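Local coordinates for protein 1-acyl-sn-glycerol-3-phosphate acyltransferase (Thermotoga maritima, PDB 5KYM) that transfers an acyl chain to 1-acyl-sn-glycerol 3-phosphate, making phosphatidic acid, as an integral membrane enzyme whose N-terminal helices bind lipid, at residues E70-D75 against P182-S187. Residues are numbered along the deposited sequence; the frame is centred on the assembly and turned at random.
Sequences ENIPKD and PVLPVS
Ile72 and Leu184 bring the two backbones nearest each other, their CA atoms 7.1 Å apart; that spacing fits side-chain packing rather than strand pairing. Segment 70-75 opens on the last two residues, Glu70 and Asn71, of a 3-10 segment that begins earlier, then runs on as a loop, whereas 183-187 is extended strand.

On the strand side every approach within 4.5 Å comes from Leu184, split between its two methyl groups. With CG anti to the backbone N (chi1 173°), the branched end reaches the loop. There CD1 lies 3.7 Å from Asn71 O, a van der Waals approach, while CD2 meets Ile72 CG1 at 4.1 Å and Pro73 CD at 4.2 Å. None of the loop's polar groups hydrogen-bonds to the strand segment: Lys74 NZ folds back within the loop onto Ile72 O at 2.9 Å, in the carbonyl plane, and Asn71 ND2 hydrogen-bonds to Ile211 O on strand 207-211. Ile211 also touches both Ile72 and Leu184.

On the backbone, Leu184 pairs with Ile79 and Val81 of strand 79-82. The connection thus leaves edge strand 64-67 and passes over strands 207-211 and 183-189 to reach 79-82, in the alpha-beta fold of this acyltransferase.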
loop_
_atom_site.group_PDB
_atom_site.type_symbol
_atom_site.label_atom_id
_atom_site.label_comp_id
_atom_site.label_asym_id
_atom_site.label_seq_id
_atom_site.Cartn_x
_atom_site.Cartn_y
_atom_site.Cartn_z
ATOM N N GLU A 70 8.106 12.825 7.457
ATOM C CA GLU A 70 9.415 13.434 7.125
ATOM C C GLU A 70 10.455 12.484 6.484
ATOM O O GLU A 70 11.340 12.924 5.826
ATOM C CB GLU A 70 9.991 14.157 8.355
ATOM C CG GLU A 70 10.551 13.249 9.478
ATOM C CD GLU A 70 9.528 12.669 10.513
ATOM O OE1 GLU A 70 8.297 13.037 10.532
ATOM O OE2 GLU A 70 10.054 11.862 11.332
ATOM N N ASN A 71 10.350 11.181 6.673
ATOM C CA ASN A 71 11.277 10.215 6.097
ATOM C C ASN A 71 10.987 9.853 4.648
ATOM O O ASN A 71 11.833 9.214 3.990
ATOM C CB ASN A 71 11.272 8.911 6.914
ATOM C CG ASN A 71 11.717 9.100 8.298
ATOM O OD1 ASN A 71 12.393 10.040 8.580
ATOM N ND2 ASN A 71 11.385 8.183 9.159
ATOM N N ILE A 72 9.811 10.203 4.158
ATOM C CA ILE A 72 9.443 9.775 2.813
ATOM C C ILE A 72 10.300 10.543 1.793
ATOM O O ILE A 72 10.208 11.755 1.774
ATOM C CB ILE A 72 7.953 10.084 2.533
ATOM C CG1 ILE A 72 7.058 9.409 3.553
ATOM C CG2 ILE A 72 7.600 9.616 1.128
ATOM C CD1 ILE A 72 5.641 9.831 3.496
ATOM N N PRO A 73 11.114 9.878 0.959
ATOM C CA PRO A 73 11.968 10.654 0.040
ATOM C C PRO A 73 11.181 11.507 -0.877
ATOM O O PRO A 73 10.017 11.205 -1.187
ATOM C CB PRO A 73 12.672 9.622 -0.795
ATOM C CG PRO A 73 12.574 8.353 -0.030
ATOM C CD PRO A 73 11.318 8.433 0.812
ATOM N N LYS A 74 11.811 12.613 -1.281
ATOM C CA LYS A 74 11.231 13.570 -2.217
ATOM C C LYS A 74 12.238 13.715 -3.386
ATOM O O LYS A 74 13.484 13.401 -3.250
ATOM C CB LYS A 74 10.887 14.869 -1.469
ATOM C CG LYS A 74 9.725 14.735 -0.487
ATOM C CD LYS A 74 9.980 15.510 0.844
ATOM C CE LYS A 74 8.846 15.374 1.884
ATOM N NZ LYS A 74 8.620 14.013 2.507
ATOM N N ASP A 75 11.687 14.055 -4.557
ATOM C CA ASP A 75 12.474 14.130 -5.799
ATOM C C ASP A 75 12.923 12.763 -6.405
ATOM O O ASP A 75 13.647 12.745 -7.405
ATOM C CB ASP A 75 13.697 15.073 -5.583
ATOM N N PRO A 182 16.183 3.170 -3.032
ATOM C CA PRO A 182 16.033 3.075 -1.591
ATOM C C PRO A 182 14.734 2.441 -1.131
ATOM O O PRO A 182 13.678 2.691 -1.694
ATOM C CB PRO A 182 16.095 4.525 -1.098
ATOM C CG PRO A 182 16.101 5.388 -2.309
ATOM C CD PRO A 182 16.129 4.547 -3.529
ATOM N N VAL A 183 14.867 1.587 -0.118
ATOM C CA VAL A 183 13.765 0.934 0.589
ATOM C C VAL A 183 13.271 1.888 1.671
ATOM O O VAL A 183 14.079 2.527 2.362
ATOM C CB VAL A 183 14.270 -0.398 1.191
ATOM C CG1 VAL A 183 13.257 -1.011 2.132
ATOM C CG2 VAL A 183 14.577 -1.348 0.060
ATOM N N LEU A 184 11.963 2.009 1.806
ATOM C CA LEU A 184 11.373 2.900 2.836
ATOM C C LEU A 184 10.563 1.957 3.720
ATOM O O LEU A 184 9.444 1.606 3.361
ATOM C CB LEU A 184 10.498 4.019 2.228
ATOM C CG LEU A 184 9.719 4.890 3.211
ATOM C CD1 LEU A 184 10.719 5.684 3.985
ATOM C CD2 LEU A 184 8.629 5.766 2.656
ATOM N N PRO A 185 11.126 1.531 4.867
ATOM C CA PRO A 185 10.420 0.580 5.699
ATOM C C PRO A 185 9.215 1.192 6.373
ATOM O O PRO A 185 9.345 2.290 6.851
ATOM C CB PRO A 185 11.455 0.189 6.742
ATOM C CG PRO A 185 12.733 0.467 6.100
ATOM C CD PRO A 185 12.467 1.759 5.375
ATOM N N VAL A 186 8.086 0.472 6.416
ATOM C CA VAL A 186 6.846 0.991 6.999
ATOM C C VAL A 186 6.229 -0.046 7.883
ATOM O O VAL A 186 6.228 -1.158 7.504
ATOM C CB VAL A 186 5.821 1.359 5.914
ATOM C CG1 VAL A 186 4.470 1.653 6.522
ATOM C CG2 VAL A 186 6.329 2.568 5.171
ATOM N N SER A 187 5.683 0.324 9.030
ATOM C CA SER A 187 5.025 -0.632 9.889
ATOM C C SER A 187 3.576 -0.202 10.025
ATOM O O SER A 187 3.289 0.976 10.302
ATOM C CB SER A 187 5.659 -0.617 11.258
ATOM O OG SER A 187 7.059 -0.753 11.213
#